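Local coordinates for protein cytochrome P450 monooxygenase (Rhodococcus sp. ECU0066, PDB 6KBH) that probably works as a self-sufficient haem monooxygenase, joining a cytochrome P450 to an FMN and [2Fe-2S] reductase in one chain, at residues D487-I492 with Q535-H540; S509-D514 with Y522-D527; A478-E483 with T493-S498; T472-M477 with T560-G565. One frame throughout, in Å; residues are numbered along the deposited sequence.

Overall arrangement
Following the chain from its N terminus, residues 472-477 open the widest loop, which contact 4 closes when 560-565 returns alongside them; the other three contacts lie within it. Contact 3 comes next, a hairpin of strands 475-486 and 489-496. Contact 1 begins at 487-492, inside that hairpin, and closes at 535-540, so contacts 1 and 3 cross. Contact 2, the hairpin of 509-514 with 522-527, lies within contact 1's loop and follows contact 3 in series. Together they build one antiparallel sheet in the order 518-523, 510-515, 560-567, 475-486, 489-496, 533-536, with FMN touching contacts 1 and 2.

Contact 1 (D487-I492 with Q535-H540); sequences DDILLI and QVAVLH. With FMN (flavin mononucleotide), chain B.
Ile492 and Val536 form an antiparallel hydrogen-bonded pair, and from there the two backbones run on, 156° apart in direction, to a single bridge between Ile489 and Leu539. Ile492 N donates to Val536 O at 2.7 Å, and the return bond from Val536 N to Ile492 O is longer. Farther along, Leu490 N binds Val538 O at 2.9 Å and His540 N binds Asp488 O. Next to Ile492, Val538 CG1 sits between its backbone N and carbonyl carbon (chi1 59°). There it meets Leu490 CB at 3.9 Å, the two side chains lying side by side and pointing the same way, and it also touches the CD1 tip of Ile492 at 4.0 Å, which arrives obliquely. Helix 547-554 covers this group, Ile551 packing on both Ile492 and Val538. At the bridge, Ile489 CG1 rests on Leu539 CB at 3.8 Å, the two side chains crossing obliquely. Leu491 has CG anti to the backbone N (chi1 -174°); its two methyls part, CD1 reaching Ala537 CB at 3.8 Å and CD2 passing beside the amide end of Gln535. The second segment also borders the flavin: Leu539 CB lies 3.9 Å from FMN C8M, a methyl on the benzenoid ring. The bonds joining the segments are all between main-chain groups, and the side chains add apolar packing; the flavin methyls lie against the backbone of Ala537 to Leu539 as well as Leu539 CB, consistent with contact through packing, as no hydrogen bond to FMN is made from these two segments.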
# COMPACT_ATOMS: atom_id res chain seq x y z
N ASP A 487 34.55 -19.43 4.20
CA ASP A 487 33.66 -20.55 4.46
C ASP A 487 32.30 -20.02 4.89
O ASP A 487 32.21 -19.17 5.79
CB ASP A 487 34.25 -21.48 5.52
CG ASP A 487 35.75 -21.66 5.37
OD1 ASP A 487 36.17 -22.31 4.39
OD2 ASP A 487 36.50 -21.17 6.23
N ASP A 488 31.24 -20.51 4.23
CA ASP A 488 29.86 -20.12 4.51
C ASP A 488 29.60 -18.65 4.18
O ASP A 488 28.69 -18.04 4.75
CB ASP A 488 29.48 -20.42 5.96
CG ASP A 488 29.57 -21.90 6.29
OD1 ASP A 488 29.16 -22.72 5.45
OD2 ASP A 488 30.05 -22.24 7.40
N ILE A 489 30.36 -18.07 3.26
CA ILE A 489 30.18 -16.68 2.86
C ILE A 489 30.23 -16.59 1.34
O ILE A 489 31.25 -16.95 0.73
CB ILE A 489 31.25 -15.76 3.49
CG1 ILE A 489 30.96 -15.56 4.98
CG2 ILE A 489 31.27 -14.41 2.79
CD1 ILE A 489 32.05 -14.83 5.72
N LEU A 490 29.15 -16.10 0.73
CA LEU A 490 29.11 -15.79 -0.70
C LEU A 490 29.41 -14.32 -0.92
O LEU A 490 29.10 -13.47 -0.09
CB LEU A 490 27.76 -16.06 -1.37
CG LEU A 490 27.06 -17.41 -1.48
CD1 LEU A 490 27.92 -18.46 -2.17
CD2 LEU A 490 26.66 -17.82 -0.12
N LEU A 491 29.99 -14.02 -2.08
CA LEU A 491 30.03 -12.66 -2.60
C LEU A 491 29.11 -12.62 -3.82
O LEU A 491 29.38 -13.27 -4.84
CB LEU A 491 31.45 -12.25 -2.97
CG LEU A 491 31.56 -10.77 -3.38
CD1 LEU A 491 31.18 -9.85 -2.24
CD2 LEU A 491 32.95 -10.45 -3.91
N ILE A 492 28.02 -11.86 -3.72
CA ILE A 492 27.03 -11.76 -4.78
C ILE A 492 27.28 -10.48 -5.57
O ILE A 492 27.46 -9.40 -4.99
CB ILE A 492 25.60 -11.79 -4.22
CG1 ILE A 492 25.38 -13.04 -3.38
CG2 ILE A 492 24.60 -11.75 -5.35
CD1 ILE A 492 24.02 -13.08 -2.73
N GLN A 535 27.56 -5.06 -4.67
CA GLN A 535 28.17 -6.30 -4.19
C GLN A 535 27.86 -6.47 -2.71
O GLN A 535 28.07 -5.55 -1.92
CB GLN A 535 29.69 -6.32 -4.42
CG GLN A 535 30.11 -7.12 -5.64
CD GLN A 535 31.62 -7.11 -5.85
OE1 GLN A 535 32.32 -6.28 -5.28
NE2 GLN A 535 32.11 -8.03 -6.66
N VAL A 536 27.37 -7.65 -2.36
CA VAL A 536 27.10 -8.01 -0.97
C VAL A 536 27.76 -9.36 -0.69
O VAL A 536 27.96 -10.17 -1.60
CB VAL A 536 25.59 -8.07 -0.67
CG1 VAL A 536 24.98 -6.69 -0.72
CG2 VAL A 536 24.89 -9.00 -1.65
N ALA A 537 28.10 -9.59 0.57
CA ALA A 537 28.80 -10.80 0.99
C ALA A 537 28.02 -11.49 2.10
O ALA A 537 28.30 -11.28 3.27
CB ALA A 537 30.23 -10.47 1.42
N VAL A 538 27.07 -12.34 1.73
CA VAL A 538 26.16 -12.93 2.71
C VAL A 538 26.83 -14.12 3.40
O VAL A 538 27.51 -14.94 2.77
CB VAL A 538 24.84 -13.35 2.04
CG1 VAL A 538 25.11 -14.35 0.94
CG2 VAL A 538 23.87 -13.92 3.07
N LEU A 539 26.64 -14.21 4.72
CA LEU A 539 27.12 -15.34 5.52
C LEU A 539 25.99 -16.33 5.75
O LEU A 539 24.84 -15.94 6.00
CB LEU A 539 27.68 -14.85 6.86
CG LEU A 539 27.67 -15.81 8.05
CD1 LEU A 539 28.61 -16.99 7.83
CD2 LEU A 539 28.01 -15.09 9.35
N HIS A 540 26.31 -17.62 5.67
CA HIS A 540 25.38 -18.68 6.05
C HIS A 540 25.29 -18.69 7.56
O HIS A 540 26.15 -19.26 8.24
CB HIS A 540 25.85 -20.04 5.54
CG HIS A 540 24.73 -21.01 5.27
ND1 HIS A 540 23.71 -21.24 6.17
CD2 HIS A 540 24.50 -21.84 4.23
CE1 HIS A 540 22.89 -22.15 5.68
NE2 HIS A 540 23.34 -22.53 4.50
N1 FMN B . 21.31 -6.63 9.11
C2 FMN B . 20.92 -5.36 9.26
O2 FMN B . 19.91 -5.10 9.99
N3 FMN B . 21.56 -4.34 8.67
C4 FMN B . 22.64 -4.60 7.90
O4 FMN B . 23.30 -3.59 7.30
C4A FMN B . 23.06 -5.92 7.73
N5 FMN B . 24.13 -6.16 6.95
C5A FMN B . 24.53 -7.43 6.79
C6 FMN B . 25.63 -7.65 5.99
C7 FMN B . 26.09 -8.93 5.79
C7M FMN B . 27.33 -9.04 4.87
C8 FMN B . 25.44 -10.02 6.39
C8M FMN B . 25.90 -11.45 6.19
C9 FMN B . 24.34 -9.80 7.21
C9A FMN B . 23.86 -8.50 7.40
N10 FMN B . 22.79 -8.24 8.19
C10 FMN B . 22.38 -6.96 8.35
C1' FMN B . 22.02 -9.34 8.85
C2' FMN B . 20.96 -9.92 7.94
O2' FMN B . 19.93 -9.06 7.66
C3' FMN B . 20.38 -11.19 8.52
O3' FMN B . 19.85 -11.03 9.81
C4' FMN B . 21.42 -12.33 8.51
O4' FMN B . 22.18 -12.54 7.38
C5' FMN B . 20.74 -13.72 8.71
O5' FMN B . 19.49 -13.96 8.00
P FMN B . 18.60 -15.16 8.47
O1P FMN B . 17.17 -14.92 8.06
O2P FMN B . 19.05 -16.44 7.83
O3P FMN B . 18.72 -15.27 9.95

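Contact 2 (S509-D514 with Y522-D527). With FMN (flavin mononucleotide), chain B.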
# COMPACT_ATOMS: atom_id res chain seq x y z
N SER A 509 26.31 1.93 3.84
CA SER A 509 24.98 1.72 3.28
C SER A 509 24.71 0.24 3.06
O SER A 509 25.63 -0.57 2.86
CB SER A 509 24.83 2.47 1.95
OG SER A 509 25.36 3.78 2.03
N HIS A 510 23.43 -0.12 3.10
CA HIS A 510 22.96 -1.48 2.93
C HIS A 510 21.86 -1.48 1.88
O HIS A 510 21.47 -0.44 1.36
CB HIS A 510 22.44 -2.05 4.25
CG HIS A 510 21.39 -1.20 4.89
ND1 HIS A 510 21.68 -0.26 5.85
CD2 HIS A 510 20.05 -1.13 4.69
CE1 HIS A 510 20.57 0.34 6.23
NE2 HIS A 510 19.56 -0.17 5.54
N ILE A 511 21.33 -2.67 1.58
CA ILE A 511 20.13 -2.78 0.76
C ILE A 511 19.23 -3.85 1.34
O ILE A 511 19.67 -4.79 2.01
CB ILE A 511 20.39 -3.12 -0.71
CG1 ILE A 511 21.71 -2.57 -1.21
CG2 ILE A 511 19.36 -2.47 -1.58
CD1 ILE A 511 22.05 -3.21 -2.51
N ASP A 512 17.94 -3.74 1.01
CA ASP A 512 16.94 -4.72 1.40
C ASP A 512 16.63 -5.60 0.19
O ASP A 512 16.03 -5.15 -0.78
CB ASP A 512 15.68 -4.03 1.93
CG ASP A 512 15.98 -3.10 3.09
OD1 ASP A 512 17.13 -2.61 3.17
OD2 ASP A 512 15.08 -2.88 3.92
N VAL A 513 17.05 -6.86 0.27
CA VAL A 513 16.93 -7.81 -0.83
C VAL A 513 15.99 -8.93 -0.39
O VAL A 513 16.15 -9.48 0.71
CB VAL A 513 18.31 -8.38 -1.23
CG1 VAL A 513 19.10 -8.80 -0.00
CG2 VAL A 513 18.14 -9.53 -2.20
N ASP A 514 15.01 -9.25 -1.23
CA ASP A 514 14.03 -10.28 -0.90
C ASP A 514 14.66 -11.66 -1.01
O ASP A 514 14.84 -12.17 -2.12
CB ASP A 514 12.82 -10.17 -1.82
CG ASP A 514 11.95 -8.98 -1.50
OD1 ASP A 514 12.31 -8.22 -0.58
OD2 ASP A 514 10.91 -8.82 -2.17
N TYR A 522 21.87 -6.39 3.70
CA TYR A 522 23.28 -6.74 3.70
C TYR A 522 24.09 -5.54 3.21
O TYR A 522 23.77 -4.98 2.16
CB TYR A 522 23.54 -7.97 2.82
CG TYR A 522 22.72 -9.18 3.23
CD1 TYR A 522 22.85 -9.71 4.50
CD2 TYR A 522 21.82 -9.78 2.36
CE1 TYR A 522 22.13 -10.80 4.90
CE2 TYR A 522 21.07 -10.90 2.77
CZ TYR A 522 21.24 -11.39 4.05
OH TYR A 522 20.55 -12.48 4.53
N SER A 523 25.11 -5.15 3.98
CA SER A 523 25.97 -4.03 3.61
C SER A 523 26.57 -4.23 2.22
O SER A 523 26.59 -5.33 1.66
CB SER A 523 27.09 -3.86 4.63
OG SER A 523 26.58 -3.56 5.92
N LEU A 524 27.06 -3.13 1.65
CA LEU A 524 27.64 -3.13 0.31
C LEU A 524 29.14 -2.96 0.39
O LEU A 524 29.64 -1.91 0.80
CB LEU A 524 27.02 -2.03 -0.55
CG LEU A 524 25.55 -2.37 -0.74
CD1 LEU A 524 24.74 -1.10 -0.72
CD2 LEU A 524 25.42 -3.12 -2.04
N CYS A 525 29.85 -4.01 -0.03
CA CYS A 525 31.30 -4.08 0.04
C CYS A 525 31.95 -3.98 -1.33
O CYS A 525 33.14 -4.26 -1.47
CB CYS A 525 31.72 -5.38 0.72
SG CYS A 525 30.71 -6.76 0.16
N GLY A 526 31.18 -3.61 -2.35
CA GLY A 526 31.70 -3.46 -3.69
C GLY A 526 32.38 -2.12 -3.87
O GLY A 526 32.70 -1.42 -2.92
N ASP A 527 32.59 -1.77 -5.14
CA ASP A 527 33.25 -0.51 -5.47
C ASP A 527 32.20 0.56 -5.72
O ASP A 527 31.32 0.36 -6.57
CB ASP A 527 34.13 -0.68 -6.70
CG ASP A 527 34.71 0.64 -7.18
OD1 ASP A 527 35.41 1.31 -6.40
OD2 ASP A 527 34.47 1.00 -8.35
N1 FMN B . 21.31 -6.63 9.11
C2 FMN B . 20.92 -5.36 9.26
O2 FMN B . 19.91 -5.10 9.99
N3 FMN B . 21.56 -4.34 8.67
C4 FMN B . 22.64 -4.60 7.90
O4 FMN B . 23.30 -3.59 7.30
C4A FMN B . 23.06 -5.92 7.73
N5 FMN B . 24.13 -6.16 6.95
C5A FMN B . 24.53 -7.43 6.79
C6 FMN B . 25.63 -7.65 5.99
C7 FMN B . 26.09 -8.93 5.79
C7M FMN B . 27.33 -9.04 4.87
C8 FMN B . 25.44 -10.02 6.39
C8M FMN B . 25.90 -11.45 6.19
C9 FMN B . 24.34 -9.80 7.21
C9A FMN B . 23.86 -8.50 7.40
N10 FMN B . 22.79 -8.24 8.19
C10 FMN B . 22.38 -6.96 8.35
C1' FMN B . 22.02 -9.34 8.85
C2' FMN B . 20.96 -9.92 7.94
O2' FMN B . 19.93 -9.06 7.66
C3' FMN B . 20.38 -11.19 8.52
O3' FMN B . 19.85 -11.03 9.81
C4' FMN B . 21.42 -12.33 8.51
O4' FMN B . 22.18 -12.54 7.38
C5' FMN B . 20.74 -13.72 8.71
O5' FMN B . 19.49 -13.96 8.00
P FMN B . 18.60 -15.16 8.47
O1P FMN B . 17.17 -14.92 8.06
O2P FMN B . 19.05 -16.44 7.83
O3P FMN B . 18.72 -15.27 9.95
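The side chains of Val513 and Tyr522 cross at about a right angle in this hairpin. The tyrosine CG, anti to the carbonyl carbon (chi1 -57°), sets out between Val513 and the flavin. CB lies 3.8 Å from FMN C6, which is at the edge of the tyrosine ring, in its plane. Beyond it the ring divides: CD1 approaches FMN C8 and C9, while CD2 and CE2 meet Val513 CG1 at 3.7 and 4.0 Å. CE1 continues to C9 and the ribityl hydroxyl O4', CZ lies 3.6 Å from O4', and the terminal OH makes a weak hydrogen bond to it at 3.3 Å. An alanine here would probably open a gap between Val513 and the benzenoid ring and leave O4' without this hydroxyl partner. Backbone bonds join the strands, Tyr522 N donating to Ile511 O at 3.2 Å and Leu524 N to Ser509 O. Leu524 crosses Ile511 at about a right angle. Ser523 N donates to FMN N5 at 3.3 Å. An N-H directed at N5 would probably affect how readily the flavin takes up electrons, while the tyrosine packs on the benzenoid ring and probably steadies the ribityl chain only weakly.

Contact 3 (A478-E483 with T493-S498)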
# COMPACT_ATOMS: atom_id res chain seq x y z
N ALA A 478 19.71 -8.47 -11.40
CA ALA A 478 20.09 -9.82 -11.76
C ALA A 478 21.42 -10.17 -11.11
O ALA A 478 22.29 -9.30 -10.95
CB ALA A 478 20.18 -9.99 -13.28
N VAL A 479 21.57 -11.43 -10.74
CA VAL A 479 22.80 -11.92 -10.13
C VAL A 479 23.73 -12.38 -11.25
O VAL A 479 23.45 -13.37 -11.94
CB VAL A 479 22.52 -13.05 -9.12
CG1 VAL A 479 21.59 -14.11 -9.71
CG2 VAL A 479 23.83 -13.67 -8.66
N SER A 480 24.83 -11.66 -11.44
CA SER A 480 25.79 -11.99 -12.49
C SER A 480 26.90 -12.92 -12.02
O SER A 480 27.59 -13.50 -12.85
CB SER A 480 26.41 -10.72 -13.05
OG SER A 480 27.05 -9.97 -12.03
N GLY A 481 27.09 -13.06 -10.71
CA GLY A 481 28.14 -13.94 -10.22
C GLY A 481 28.09 -14.25 -8.73
O GLY A 481 27.76 -13.38 -7.92
N LEU A 482 28.42 -15.49 -8.39
CA LEU A 482 28.53 -15.95 -7.00
C LEU A 482 29.96 -16.39 -6.76
O LEU A 482 30.46 -17.28 -7.46
CB LEU A 482 27.57 -17.11 -6.71
CG LEU A 482 26.07 -16.88 -6.82
CD1 LEU A 482 25.75 -15.47 -6.36
CD2 LEU A 482 25.57 -17.13 -8.23
N GLU A 483 30.62 -15.79 -5.77
CA GLU A 483 32.00 -16.12 -5.45
C GLU A 483 32.11 -16.46 -3.97
O GLU A 483 31.58 -15.74 -3.12
CB GLU A 483 32.94 -14.97 -5.80
CG GLU A 483 34.38 -15.19 -5.34
CD GLU A 483 35.32 -14.10 -5.81
OE1 GLU A 483 34.89 -13.24 -6.61
OE2 GLU A 483 36.50 -14.10 -5.38
N THR A 493 27.30 -10.61 -6.89
CA THR A 493 27.40 -9.47 -7.80
C THR A 493 26.02 -9.24 -8.42
O THR A 493 25.51 -10.11 -9.13
CB THR A 493 28.44 -9.71 -8.88
OG1 THR A 493 28.36 -11.07 -9.32
CG2 THR A 493 29.83 -9.46 -8.34
N LEU A 494 25.43 -8.09 -8.14
CA LEU A 494 24.06 -7.79 -8.55
C LEU A 494 24.06 -6.73 -9.64
O LEU A 494 24.58 -5.62 -9.43
CB LEU A 494 23.22 -7.36 -7.35
CG LEU A 494 22.84 -8.55 -6.46
CD1 LEU A 494 22.12 -8.10 -5.21
CD2 LEU A 494 22.01 -9.57 -7.24
N ARG A 495 23.46 -7.07 -10.78
CA ARG A 495 23.44 -6.25 -11.99
C ARG A 495 22.05 -5.66 -12.20
O ARG A 495 21.05 -6.37 -12.07
CB ARG A 495 23.78 -7.10 -13.22
CG ARG A 495 25.24 -7.44 -13.37
CD ARG A 495 26.01 -6.22 -13.79
NE ARG A 495 27.42 -6.37 -13.47
CZ ARG A 495 28.35 -6.87 -14.28
NH1 ARG A 495 28.05 -7.26 -15.51
NH2 ARG A 495 29.60 -6.96 -13.83
N ASP A 496 21.98 -4.38 -12.58
CA ASP A 496 20.71 -3.76 -12.95
C ASP A 496 20.41 -4.09 -14.41
O ASP A 496 21.19 -3.75 -15.31
CB ASP A 496 20.73 -2.24 -12.73
CG ASP A 496 19.40 -1.56 -13.11
OD1 ASP A 496 18.48 -2.23 -13.63
OD2 ASP A 496 19.28 -0.33 -12.88
N THR A 497 19.26 -4.72 -14.63
CA THR A 497 18.83 -5.12 -15.96
C THR A 497 18.31 -3.95 -16.79
O THR A 497 18.39 -3.99 -18.02
CB THR A 497 17.75 -6.19 -15.84
OG1 THR A 497 16.50 -5.56 -15.54
CG2 THR A 497 18.10 -7.15 -14.72
N SER A 498 17.77 -2.92 -16.13
CA SER A 498 17.31 -1.74 -16.86
C SER A 498 18.42 -1.15 -17.71
O SER A 498 18.18 -0.62 -18.80
CB SER A 498 16.79 -0.68 -15.88
OG SER A 498 17.86 0.03 -15.29
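Ala478, Thr493 and Ser480 bury the most surface where these strands meet, their axes 137° apart. Ala478 is gripped by its main chain: its N donates to Arg495 O at 2.6 Å, Arg495 N returns a nearly straight bond to its O, and its CB rests on Thr497 CG2 at 3.8 Å. Thr493 holds Gly481 twice, since its N and its OG1 both donate to Gly481 O, at 3.0 and 2.8 Å. OG1 sits between the backbone N and carbonyl carbon (chi1 40°), which brings it over to the glycine. An alanine here would probably deprive Gly481 O of one of these two donors and leave Ser480 OG without its hydroxyl neighbour. Ser480 N donates to Thr493 O at 2.9 Å. Its hydroxyl lies over one face of the Arg495 guanidinium, 3.9 Å above the plane and offset toward the rim, while Ser480 CB packs on Arg495 CG. Val479 and Leu494 lie on the face away from these groups, CD2 of the leucine touching the valine's CB, and Val479 also meets Ile492. The hairpin sits inside the sheet: Leu494 bonds through its backbone to Phe534 of strand 533-536, and strand 475-486 has 560-567 along its other side.

Contact 4 (T472-M477 with T560-G565)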
# COMPACT_ATOMS: atom_id res chain seq x y z
N THR A 472 7.25 0.13 -1.45
CA THR A 472 7.21 -1.02 -2.35
C THR A 472 7.92 -0.77 -3.67
O THR A 472 7.97 -1.69 -4.51
CB THR A 472 5.76 -1.44 -2.63
OG1 THR A 472 5.76 -2.62 -3.46
CG2 THR A 472 5.02 -0.34 -3.36
N ILE A 473 8.48 0.42 -3.90
CA ILE A 473 9.26 0.64 -5.11
C ILE A 473 10.57 -0.14 -5.00
O ILE A 473 11.20 -0.17 -3.94
CB ILE A 473 9.53 2.13 -5.35
CG1 ILE A 473 10.39 2.74 -4.23
CG2 ILE A 473 8.23 2.89 -5.55
CD1 ILE A 473 11.04 4.05 -4.61
N ALA A 474 10.97 -0.77 -6.10
CA ALA A 474 12.20 -1.54 -6.03
C ALA A 474 12.72 -1.80 -7.42
O ALA A 474 11.96 -1.85 -8.39
CB ALA A 474 12.00 -2.85 -5.29
N ARG A 475 14.02 -2.00 -7.50
CA ARG A 475 14.69 -2.40 -8.72
C ARG A 475 14.88 -3.91 -8.67
O ARG A 475 15.32 -4.45 -7.65
CB ARG A 475 16.03 -1.69 -8.85
CG ARG A 475 15.88 -0.18 -8.83
CD ARG A 475 17.11 0.49 -8.27
NE ARG A 475 18.02 0.95 -9.33
CZ ARG A 475 18.23 2.22 -9.66
NH1 ARG A 475 17.60 3.20 -9.03
NH2 ARG A 475 19.09 2.51 -10.63
N THR A 476 14.50 -4.61 -9.73
CA THR A 476 14.73 -6.05 -9.81
C THR A 476 16.05 -6.26 -10.55
O THR A 476 16.10 -6.19 -11.78
CB THR A 476 13.57 -6.76 -10.49
OG1 THR A 476 13.77 -6.74 -11.91
CG2 THR A 476 12.27 -6.06 -10.14
N MET A 477 17.11 -6.48 -9.79
CA MET A 477 18.42 -6.71 -10.39
C MET A 477 18.65 -8.19 -10.65
O MET A 477 17.89 -9.06 -10.21
CB MET A 477 19.53 -6.15 -9.50
CG MET A 477 19.51 -4.65 -9.29
SD MET A 477 20.29 -4.19 -7.75
CE MET A 477 21.68 -3.30 -8.34
N THR A 560 16.84 -13.30 -10.61
CA THR A 560 16.64 -11.88 -10.35
C THR A 560 15.96 -11.69 -9.01
O THR A 560 15.01 -12.39 -8.67
CB THR A 560 15.82 -11.20 -11.46
OG1 THR A 560 14.60 -11.93 -11.70
CG2 THR A 560 16.64 -11.11 -12.74
N LEU A 561 16.46 -10.72 -8.26
CA LEU A 561 16.02 -10.45 -6.91
C LEU A 561 15.50 -9.02 -6.87
O LEU A 561 16.09 -8.12 -7.47
CB LEU A 561 17.18 -10.58 -5.92
CG LEU A 561 17.61 -11.97 -5.44
CD1 LEU A 561 18.93 -11.87 -4.70
CD2 LEU A 561 16.55 -12.55 -4.56
N ARG A 562 14.40 -8.82 -6.17
CA ARG A 562 13.91 -7.48 -5.87
C ARG A 562 14.75 -6.89 -4.75
O ARG A 562 14.99 -7.54 -3.73
CB ARG A 562 12.43 -7.51 -5.48
CG ARG A 562 12.01 -6.32 -4.66
CD ARG A 562 10.55 -5.96 -4.90
NE ARG A 562 9.64 -6.57 -3.93
CZ ARG A 562 9.20 -5.97 -2.83
NH1 ARG A 562 9.55 -4.72 -2.54
NH2 ARG A 562 8.38 -6.61 -2.01
N VAL A 563 15.22 -5.67 -4.94
CA VAL A 563 16.22 -5.08 -4.07
C VAL A 563 15.91 -3.59 -3.96
O VAL A 563 15.86 -2.89 -4.98
CB VAL A 563 17.63 -5.33 -4.61
CG1 VAL A 563 17.72 -5.05 -6.09
CG2 VAL A 563 18.64 -4.53 -3.86
N ARG A 564 15.70 -3.12 -2.74
CA ARG A 564 15.13 -1.80 -2.49
C ARG A 564 16.23 -0.86 -2.02
O ARG A 564 16.91 -1.15 -1.03
CB ARG A 564 14.02 -1.90 -1.45
CG ARG A 564 12.91 -2.84 -1.90
CD ARG A 564 11.58 -2.55 -1.23
NE ARG A 564 11.53 -3.02 0.15
CZ ARG A 564 11.42 -4.29 0.51
NH1 ARG A 564 11.39 -5.25 -0.41
NH2 ARG A 564 11.37 -4.61 1.79
N GLY A 565 16.33 0.29 -2.69
CA GLY A 565 17.52 1.11 -2.76
C GLY A 565 18.27 1.36 -1.47
O GLY A 565 17.75 1.21 -0.36
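Met477 and Val563 make the tight, buried half of this contact, and the exposed side lies at Ile473 and Thr560. The strands lie antiparallel, 145° apart. Arg475 N bonds to Val563 O at 3.2 Å and Val563 N answers to Arg475 O at 3.0 Å, while Leu561 N donates to Met477 O at 2.9 Å and the reverse bond is weak. Val563 CG1 sits between its backbone N and carbonyl carbon (chi1 46°), and Met477 passes over it obliquely, its CG 3.7 Å away and its sulfur following. Leu502 packs on the methionine and Ile511 on the valine. On the opposite face of the sheet, Thr476 and Arg562 form a non-hydrogen-bonded pair, and Thr476 reaches Asp311 and Ser313 of the P450 part of the chain. Ala474 CB fits between two arginine stems, 3.5 Å from both Arg562 CD and Arg564 CG, and it lies at the edge of the Arg562 guanidinium, near its plane. Both guanidiniums form salt bridges with Asp514, and Arg564 also with Asp734 of the [2Fe-2S] pocket. These carboxylates would probably offset the repulsion between the neighbouring guanidiniums. On the exposed side, by contrast, Thr560 meets the Met477 carbonyl oxygen O with CB, at 3.2 Å, and with CG2. Strand 560-567 thus lies between 475-486 on one side and 510-515 on the other, the latter bonding through Asp512 and Asp514 to Arg564 and Arg562.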